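Local coordinates for protein glucosamine-6-phosphate deaminase (Bacillus subtilis, PDB 2BKX) that belongs to the glucosamine-6-phosphate isomerase/6-phosphogluconolactonase family, with a Rossmann-like alpha/beta fold, and holds fructose-6-phosphate in its pocket, at residues Y9-T20 and T39-L50; D125-I133 and I187-I197. All coordinates share one frame; numbering follows the deposited sequence.

Contact 1. Residues Y9-T20 and T39-L50; sequences YEELSQIAARIT and TPEGTYRQLIRL. With F6R (fructose -6-phosphate), chain C.
With its CG anti to the backbone N (chi1 -179°), Tyr-9 sends its ring from the first turn of helix 9-20 to Thr-39, and to Gly-42 in the first turn of helix 41-50. The two helices belong to the Rossmann-like alpha/beta fold and cross at -56°, their axes 7.9 Å apart. The phenol OH works both ways: it donates to Thr-39 O (2.7 Å), from well above that carbonyl's plane, and accepts from Gly-42 N (2.9 Å) along a nearly straight N-H line of 166°. Tyrosine suits this place because one long, rigid group serves a carbonyl and an amide at once. Thr-39 in turn binds the ligand phosphate, its N and OG1 both donating to O1P, so Tyr-9 stands in the second shell. Small residues let the backbones close up where Ser-13 and Thr-43 have their CA atoms 4.5 Å apart: Gly-42 has no side chain to press on Ser-13 OG. Ala-17 CB rests on Gln-46 CB, and Ala-17 CB also lies 4.0 Å from Leu-47 CG. Farther along, Leu-50 CD1 lies over one face of the Arg-18 guanidinium, which forms a salt bridge with Glu-54. One water bridges the segments, bonding Ser-13 OG, Thr-43 OG1 (2.8 Å) and Thr-39 O.

Contact 2. Residues D125-I133 and I187-I197; sequences DTDIQLLGI and ILSSKRILLLI. With F6R (fructose -6-phosphate), chain C.
Two neighbouring parallel strands of the central sheet in this Rossmann-like fold, 128-131 and 193-197, meet here, and the chain leaving strand 128-131 enters the ligand pocket at Gly-132 and Ile-133. Gln-129 and Leu-131 of one strand alternate with Leu-194 and Leu-196 of the other in the backbone bonding; Leu-194 spends both its backbone N and its O on strand 128-131, the N giving to Gln-129 O (2.9 Å, 175°) and the O taking from Leu-131 N. Before the strands, Lys-191 N bonds Thr-126 O, and Ser-190 OG donates to Arg-192 O (2.9 Å), a carbonyl that also accepts Gln-129 N. Ser-190 OG lies 2.7 Å from Thr-126 OG1; small hydroxyl side chains suit these two buried positions. Branched aliphatic chains fill both faces. On one, Leu-130 and Leu-194 lie side by side, pointing the same way; on the other, Leu-131 CD1 meets Ile-193 CG2 (3.6 Å) and Ile-187 CG2. The buried amide of Gln-129 folds back, chi2 66°, to donate from NE2 to Leu-130 O. Gly-132 CA comes within 3.2 Å of the ligand's O4, where a side chain would collide. Helix 9-26 packs on the Ile-128 and Leu-130 side, Leu-66 of strand 62-69 touches Gln-129 and Leu-131, and strand 229-234 flanks strand 193-197.

How the contacts relate
From the N terminus the chain runs through helix 9-26, passes through strand 31-34 and turns into helix 41-53, so contact 1 closes a short loop of 18 residues. Contact 2 opens later and joins segments separated by 53 residues; the two lie in series, neither nested nor crossed. Their centres are about 15 Å apart, yet they touch: Ile-19 lies against Ile-128 and Arg-192, Leu-12 meets Ile-197, and Thr-39 packs on Leu-196. The helix pair of contact 1 is thereby fastened to one face of the sheet whose strands contact 2 joins. Both reach fructose-6-phosphate, 39-50 at its phosphate and 125-133 beside its carbon chain.

Contact 1. Residues Y9-T20 and T39-L50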
# COMPACT_ATOMS: atom_id res chain seq x y z
N TYR A 9 15.00 -9.76 -1.22
CA TYR A 9 13.84 -9.24 -0.49
C TYR A 9 14.27 -8.57 0.83
O TYR A 9 13.70 -7.57 1.25
CB TYR A 9 12.86 -10.37 -0.22
CG TYR A 9 11.61 -9.94 0.51
CD1 TYR A 9 10.65 -9.21 -0.12
CD2 TYR A 9 11.42 -10.25 1.84
CE1 TYR A 9 9.51 -8.80 0.55
CE2 TYR A 9 10.32 -9.85 2.53
CZ TYR A 9 9.33 -9.14 1.88
OH TYR A 9 8.20 -8.73 2.56
N GLU A 10 15.27 -9.14 1.49
CA GLU A 10 15.70 -8.62 2.77
C GLU A 10 16.34 -7.23 2.58
O GLU A 10 16.13 -6.31 3.37
CB GLU A 10 16.70 -9.59 3.41
CG GLU A 10 16.13 -10.87 3.92
CD GLU A 10 15.79 -11.90 2.88
OE1 GLU A 10 16.17 -11.77 1.69
OE2 GLU A 10 15.16 -12.90 3.29
N GLU A 11 17.08 -7.06 1.50
CA GLU A 11 17.67 -5.75 1.20
C GLU A 11 16.58 -4.74 0.82
O GLU A 11 16.60 -3.58 1.27
CB GLU A 11 18.74 -5.81 0.09
CG GLU A 11 19.42 -4.47 -0.07
CD GLU A 11 20.37 -4.34 -1.22
OE1 GLU A 11 21.28 -3.47 -1.09
OE2 GLU A 11 20.20 -5.02 -2.26
N LEU A 12 15.61 -5.15 0.01
CA LEU A 12 14.47 -4.29 -0.32
C LEU A 12 13.78 -3.81 0.94
O LEU A 12 13.47 -2.63 1.10
CB LEU A 12 13.51 -5.06 -1.23
CG LEU A 12 12.15 -4.42 -1.56
CD1 LEU A 12 11.68 -4.93 -2.93
CD2 LEU A 12 11.09 -4.64 -0.52
N SER A 13 13.58 -4.74 1.88
CA SER A 13 12.92 -4.42 3.11
C SER A 13 13.73 -3.48 4.00
O SER A 13 13.15 -2.59 4.66
CB SER A 13 12.63 -5.72 3.86
OG SER A 13 11.72 -6.56 3.12
N GLN A 14 15.06 -3.67 4.04
CA GLN A 14 15.92 -2.77 4.78
C GLN A 14 15.83 -1.35 4.25
O GLN A 14 15.72 -0.37 5.02
CB GLN A 14 17.38 -3.28 4.73
CG GLN A 14 18.42 -2.35 5.40
CD GLN A 14 19.86 -2.46 4.84
OE1 GLN A 14 20.84 -2.27 5.59
NE2 GLN A 14 19.99 -2.71 3.55
N ILE A 15 15.97 -1.22 2.95
CA ILE A 15 15.96 0.09 2.30
C ILE A 15 14.60 0.77 2.48
O ILE A 15 14.53 1.94 2.82
CB ILE A 15 16.33 -0.03 0.80
CG1 ILE A 15 17.75 -0.54 0.68
CG2 ILE A 15 16.15 1.32 0.10
CD1 ILE A 15 18.20 -0.90 -0.72
N ALA A 16 13.53 0.01 2.34
CA ALA A 16 12.18 0.56 2.51
C ALA A 16 11.97 1.05 3.93
O ALA A 16 11.37 2.09 4.16
CB ALA A 16 11.14 -0.50 2.12
N ALA A 17 12.40 0.25 4.90
CA ALA A 17 12.25 0.65 6.28
C ALA A 17 13.05 1.91 6.57
O ALA A 17 12.59 2.80 7.29
CB ALA A 17 12.64 -0.48 7.19
N ARG A 18 14.24 2.00 5.99
CA ARG A 18 15.07 3.19 6.20
C ARG A 18 14.42 4.45 5.63
O ARG A 18 14.40 5.52 6.28
CB ARG A 18 16.47 2.94 5.62
CG ARG A 18 17.42 4.13 5.72
CD ARG A 18 17.67 4.56 7.14
NE ARG A 18 18.30 3.48 7.88
CZ ARG A 18 18.38 3.41 9.20
NH1 ARG A 18 17.83 4.34 9.95
NH2 ARG A 18 18.99 2.36 9.75
N ILE A 19 13.87 4.35 4.42
CA ILE A 19 13.20 5.49 3.79
C ILE A 19 11.98 5.92 4.61
O ILE A 19 11.75 7.13 4.84
CB ILE A 19 12.78 5.19 2.36
CG1 ILE A 19 14.01 5.04 1.44
CG2 ILE A 19 11.81 6.23 1.83
CD1 ILE A 19 13.76 4.39 0.10
N THR A 20 11.23 4.94 5.11
CA THR A 20 10.07 5.25 5.94
C THR A 20 10.53 5.91 7.26
O THR A 20 9.94 6.87 7.73
CB THR A 20 9.24 3.98 6.19
OG1 THR A 20 8.92 3.39 4.93
CG2 THR A 20 7.95 4.29 6.90
N THR A 39 4.16 -8.11 0.16
CA THR A 39 5.36 -7.39 -0.16
C THR A 39 5.96 -6.56 1.00
O THR A 39 7.16 -6.62 1.19
CB THR A 39 5.15 -6.49 -1.40
OG1 THR A 39 4.59 -7.21 -2.50
CG2 THR A 39 6.49 -5.95 -1.87
N PRO A 40 5.13 -5.80 1.75
CA PRO A 40 5.71 -4.98 2.82
C PRO A 40 5.97 -5.69 4.15
O PRO A 40 6.37 -5.05 5.12
CB PRO A 40 4.69 -3.86 2.99
CG PRO A 40 3.40 -4.53 2.71
CD PRO A 40 3.69 -5.52 1.59
N GLU A 41 5.75 -7.00 4.21
CA GLU A 41 5.93 -7.71 5.48
C GLU A 41 7.31 -7.49 6.07
O GLU A 41 7.45 -7.20 7.26
CB GLU A 41 5.67 -9.19 5.30
CG GLU A 41 4.16 -9.40 5.16
CD GLU A 41 3.71 -10.83 5.16
OE1 GLU A 41 4.54 -11.73 5.34
OE2 GLU A 41 2.50 -11.05 4.96
N GLY A 42 8.35 -7.63 5.25
CA GLY A 42 9.72 -7.41 5.74
C GLY A 42 9.98 -6.00 6.18
O GLY A 42 10.75 -5.76 7.10
N THR A 43 9.36 -5.02 5.49
CA THR A 43 9.50 -3.61 5.85
C THR A 43 8.96 -3.36 7.24
O THR A 43 9.59 -2.69 8.05
CB THR A 43 8.80 -2.71 4.79
OG1 THR A 43 9.47 -2.90 3.53
CG2 THR A 43 8.88 -1.25 5.13
N TYR A 44 7.78 -3.88 7.53
CA TYR A 44 7.25 -3.71 8.88
C TYR A 44 8.12 -4.39 9.92
O TYR A 44 8.39 -3.78 10.96
CB TYR A 44 5.81 -4.23 8.96
CG TYR A 44 4.82 -3.42 8.15
CD1 TYR A 44 4.73 -2.05 8.31
CD2 TYR A 44 4.01 -4.00 7.17
CE1 TYR A 44 3.85 -1.29 7.59
CE2 TYR A 44 3.12 -3.23 6.40
CZ TYR A 44 3.05 -1.89 6.61
OH TYR A 44 2.20 -1.11 5.87
N ARG A 45 8.63 -5.57 9.63
CA ARG A 45 9.52 -6.24 10.57
C ARG A 45 10.77 -5.38 10.83
O ARG A 45 11.21 -5.23 11.99
CB ARG A 45 9.93 -7.60 10.05
CG ARG A 45 8.92 -8.71 10.22
CD ARG A 45 9.51 -10.07 9.96
NE ARG A 45 9.90 -10.25 8.56
CZ ARG A 45 9.13 -10.73 7.60
NH1 ARG A 45 7.89 -11.07 7.87
NH2 ARG A 45 9.60 -10.88 6.38
N GLN A 46 11.36 -4.82 9.77
CA GLN A 46 12.53 -4.01 9.96
C GLN A 46 12.26 -2.69 10.65
O GLN A 46 13.09 -2.23 11.40
CB GLN A 46 13.38 -3.85 8.69
CG GLN A 46 13.80 -5.15 8.10
CD GLN A 46 14.60 -5.97 9.12
OE1 GLN A 46 15.63 -5.49 9.62
NE2 GLN A 46 14.06 -7.13 9.53
N LEU A 47 11.11 -2.06 10.39
CA LEU A 47 10.70 -0.87 11.17
C LEU A 47 10.60 -1.11 12.65
O LEU A 47 11.06 -0.29 13.45
CB LEU A 47 9.34 -0.31 10.70
CG LEU A 47 9.50 0.52 9.46
CD1 LEU A 47 8.15 0.76 8.83
CD2 LEU A 47 10.20 1.89 9.76
N ILE A 48 10.02 -2.25 13.00
CA ILE A 48 9.92 -2.65 14.39
C ILE A 48 11.32 -2.89 14.96
O ILE A 48 11.59 -2.50 16.09
CB ILE A 48 9.01 -3.88 14.56
CG1 ILE A 48 7.58 -3.51 14.19
CG2 ILE A 48 9.07 -4.41 16.00
CD1 ILE A 48 6.74 -4.74 13.95
N ARG A 49 12.21 -3.49 14.19
CA ARG A 49 13.56 -3.65 14.66
C ARG A 49 14.21 -2.32 14.97
O ARG A 49 14.89 -2.20 15.98
CB ARG A 49 14.34 -4.38 13.60
CG ARG A 49 14.29 -5.86 13.77
CD ARG A 49 15.41 -6.33 14.72
NE ARG A 49 15.52 -7.77 14.67
CZ ARG A 49 14.84 -8.61 15.44
NH1 ARG A 49 14.00 -8.16 16.38
NH2 ARG A 49 15.00 -9.92 15.28
N LEU A 50 14.04 -1.34 14.08
CA LEU A 50 14.65 -0.01 14.27
C LEU A 50 14.10 0.67 15.53
O LEU A 50 14.78 1.46 16.20
CB LEU A 50 14.44 0.88 13.05
CG LEU A 50 15.11 0.45 11.76
CD1 LEU A 50 14.77 1.44 10.68
CD2 LEU A 50 16.60 0.25 11.93
C1 F6R C . -1.87 -3.19 -0.55
C2 F6R C . -2.60 -3.04 -1.87
C3 F6R C . -2.44 -3.96 -3.09
C4 F6R C . -1.19 -4.86 -3.03
C5 F6R C . -1.02 -5.75 -4.25
C6 F6R C . 0.19 -6.66 -4.12
O1 F6R C . -2.51 -2.45 0.50
O2 F6R C . -3.33 -2.08 -1.98
O3 F6R C . -2.29 -3.16 -4.25
O4 F6R C . -0.05 -4.03 -2.90
O5 F6R C . -2.19 -6.52 -4.51
O6 F6R C . -0.04 -7.58 -3.04
P F6R C . 1.16 -8.49 -2.53
O1P F6R C . 2.13 -7.57 -1.84
O2P F6R C . 1.78 -9.10 -3.75
O3P F6R C . 0.57 -9.49 -1.58
O HOH W 1 6.34 -11.55 2.43
O HOH W 2 9.14 -5.54 2.64

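Contact 2. Residues D125-I133 and I187-I197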
# COMPACT_ATOMS: atom_id res chain seq x y z
N ASP A 125 -2.88 15.38 3.46
CA ASP A 125 -2.42 14.38 2.50
C ASP A 125 -1.30 13.57 3.18
O ASP A 125 -0.95 13.85 4.33
CB ASP A 125 -1.86 14.97 1.18
CG ASP A 125 -2.69 16.11 0.59
OD1 ASP A 125 -3.93 16.00 0.47
OD2 ASP A 125 -2.06 17.13 0.19
N THR A 126 -0.74 12.57 2.49
CA THR A 126 0.39 11.82 3.05
C THR A 126 1.78 12.43 2.77
O THR A 126 2.02 13.03 1.69
CB THR A 126 0.32 10.37 2.55
OG1 THR A 126 0.49 10.36 1.12
CG2 THR A 126 -1.00 9.75 2.91
N ASP A 127 2.72 12.25 3.70
CA ASP A 127 4.11 12.59 3.53
C ASP A 127 4.88 11.54 2.73
O ASP A 127 5.84 11.83 2.02
CB ASP A 127 4.78 12.83 4.88
CG ASP A 127 4.28 14.09 5.52
OD1 ASP A 127 4.73 15.15 5.05
OD2 ASP A 127 3.39 14.04 6.43
N ILE A 128 4.48 10.27 2.91
CA ILE A 128 4.97 9.20 2.06
C ILE A 128 3.84 8.21 1.88
O ILE A 128 3.05 8.04 2.80
CB ILE A 128 6.22 8.50 2.63
CG1 ILE A 128 6.90 7.61 1.58
CG2 ILE A 128 5.88 7.74 3.92
CD1 ILE A 128 8.26 7.10 2.06
N GLN A 129 3.78 7.56 0.72
CA GLN A 129 2.76 6.53 0.48
C GLN A 129 3.50 5.29 0.01
O GLN A 129 4.10 5.28 -1.07
CB GLN A 129 1.75 6.98 -0.57
CG GLN A 129 0.73 5.92 -0.93
CD GLN A 129 -0.19 5.57 0.21
OE1 GLN A 129 -1.00 6.41 0.61
NE2 GLN A 129 -0.12 4.33 0.72
N LEU A 130 3.45 4.23 0.84
CA LEU A 130 3.92 2.91 0.46
C LEU A 130 2.88 2.22 -0.45
O LEU A 130 1.67 2.29 -0.20
CB LEU A 130 4.17 2.06 1.70
CG LEU A 130 5.19 2.37 2.79
CD1 LEU A 130 5.31 1.19 3.79
CD2 LEU A 130 6.46 2.69 2.19
N LEU A 131 3.36 1.57 -1.50
CA LEU A 131 2.52 0.84 -2.42
C LEU A 131 3.14 -0.51 -2.71
O LEU A 131 4.36 -0.68 -2.65
CB LEU A 131 2.43 1.56 -3.79
CG LEU A 131 1.83 2.90 -3.84
CD1 LEU A 131 1.90 3.48 -5.26
CD2 LEU A 131 0.37 2.88 -3.35
N GLY A 132 2.28 -1.45 -3.03
CA GLY A 132 2.70 -2.63 -3.80
C GLY A 132 2.10 -2.56 -5.19
O GLY A 132 1.50 -1.53 -5.56
N ILE A 133 2.26 -3.61 -5.98
CA ILE A 133 1.72 -3.66 -7.34
C ILE A 133 1.04 -4.99 -7.55
O ILE A 133 1.57 -6.03 -7.17
CB ILE A 133 2.81 -3.40 -8.41
CG1 ILE A 133 2.20 -3.07 -9.75
CG2 ILE A 133 3.81 -4.53 -8.51
CD1 ILE A 133 3.17 -2.48 -10.77
N ILE A 187 -3.73 8.63 -4.13
CA ILE A 187 -2.33 8.17 -4.06
C ILE A 187 -1.35 9.23 -4.62
O ILE A 187 -0.32 9.56 -4.01
CB ILE A 187 -2.20 6.84 -4.80
CG1 ILE A 187 -2.97 5.74 -4.03
CG2 ILE A 187 -0.71 6.46 -5.09
CD1 ILE A 187 -3.19 4.47 -4.84
N LEU A 188 -1.70 9.80 -5.77
CA LEU A 188 -0.84 10.78 -6.44
C LEU A 188 -0.67 12.06 -5.65
O LEU A 188 0.29 12.79 -5.86
CB LEU A 188 -1.36 11.11 -7.82
CG LEU A 188 -1.19 10.04 -8.87
CD1 LEU A 188 -1.91 10.44 -10.14
CD2 LEU A 188 0.29 9.72 -9.17
N SER A 189 -1.61 12.36 -4.74
CA SER A 189 -1.47 13.53 -3.88
C SER A 189 -0.41 13.41 -2.81
O SER A 189 -0.08 14.40 -2.16
CB SER A 189 -2.83 13.85 -3.28
OG SER A 189 -3.71 14.27 -4.31
N SER A 190 0.16 12.22 -2.62
CA SER A 190 1.21 12.05 -1.65
C SER A 190 2.40 12.91 -2.02
O SER A 190 2.71 13.09 -3.22
CB SER A 190 1.68 10.62 -1.60
OG SER A 190 2.63 10.45 -0.55
N LYS A 191 3.15 13.34 -1.03
CA LYS A 191 4.38 14.06 -1.31
C LYS A 191 5.45 13.13 -1.93
O LYS A 191 6.29 13.56 -2.70
CB LYS A 191 4.93 14.67 -0.02
CG LYS A 191 4.22 15.93 0.45
CD LYS A 191 4.95 16.53 1.70
CE LYS A 191 4.84 18.07 1.81
NZ LYS A 191 5.31 18.55 3.19
N ARG A 192 5.43 11.86 -1.57
CA ARG A 192 6.50 10.93 -1.92
C ARG A 192 5.90 9.54 -2.01
O ARG A 192 5.15 9.15 -1.11
CB ARG A 192 7.60 10.92 -0.85
CG ARG A 192 8.78 10.12 -1.20
CD ARG A 192 9.87 10.18 -0.17
NE ARG A 192 11.01 9.40 -0.66
CZ ARG A 192 12.15 9.27 -0.01
NH1 ARG A 192 12.32 9.82 1.17
NH2 ARG A 192 13.12 8.56 -0.56
N ILE A 193 6.25 8.81 -3.07
CA ILE A 193 5.75 7.46 -3.25
C ILE A 193 6.89 6.46 -3.18
O ILE A 193 7.95 6.71 -3.74
CB ILE A 193 4.94 7.33 -4.57
CG1 ILE A 193 3.61 8.17 -4.40
CG2 ILE A 193 4.59 5.87 -4.89
CD1 ILE A 193 2.82 8.38 -5.58
N LEU A 194 6.66 5.36 -2.47
CA LEU A 194 7.63 4.27 -2.35
C LEU A 194 6.90 2.98 -2.78
O LEU A 194 6.05 2.49 -2.04
CB LEU A 194 8.15 4.17 -0.91
CG LEU A 194 9.09 3.01 -0.63
CD1 LEU A 194 10.27 3.03 -1.56
CD2 LEU A 194 9.51 2.98 0.86
N LEU A 195 7.23 2.51 -3.98
CA LEU A 195 6.62 1.33 -4.58
C LEU A 195 7.58 0.16 -4.40
O LEU A 195 8.74 0.21 -4.82
CB LEU A 195 6.28 1.57 -6.06
CG LEU A 195 5.83 0.36 -6.86
CD1 LEU A 195 4.55 -0.23 -6.32
CD2 LEU A 195 5.65 0.76 -8.30
N LEU A 196 7.08 -0.91 -3.78
CA LEU A 196 7.86 -2.10 -3.47
C LEU A 196 7.39 -3.25 -4.37
O LEU A 196 6.21 -3.52 -4.45
CB LEU A 196 7.64 -2.51 -2.01
CG LEU A 196 7.87 -1.42 -0.98
CD1 LEU A 196 7.60 -1.92 0.44
CD2 LEU A 196 9.26 -0.85 -1.11
N ILE A 197 8.34 -3.96 -4.96
CA ILE A 197 8.02 -5.04 -5.89
C ILE A 197 8.99 -6.19 -5.68
O ILE A 197 10.21 -6.03 -5.87
CB ILE A 197 8.05 -4.60 -7.36
CG1 ILE A 197 7.32 -3.28 -7.58
CG2 ILE A 197 7.37 -5.70 -8.20
CD1 ILE A 197 7.35 -2.75 -9.00
C1 F6R C . -1.87 -3.19 -0.55
C2 F6R C . -2.60 -3.04 -1.87
C3 F6R C . -2.44 -3.96 -3.09
C4 F6R C . -1.19 -4.86 -3.03
C5 F6R C . -1.02 -5.75 -4.25
C6 F6R C . 0.19 -6.66 -4.12
O1 F6R C . -2.51 -2.45 0.50
O2 F6R C . -3.33 -2.08 -1.98
O3 F6R C . -2.29 -3.16 -4.25
O4 F6R C . -0.05 -4.03 -2.90
O5 F6R C . -2.19 -6.52 -4.51
O6 F6R C . -0.04 -7.58 -3.04
P F6R C . 1.16 -8.49 -2.53
O1P F6R C . 2.13 -7.57 -1.84
O2P F6R C . 1.78 -9.10 -3.75
O3P F6R C . 0.57 -9.49 -1.58
O HOH W 3 -0.95 17.06 -3.09
O HOH W 4 4.20 -5.43 -4.82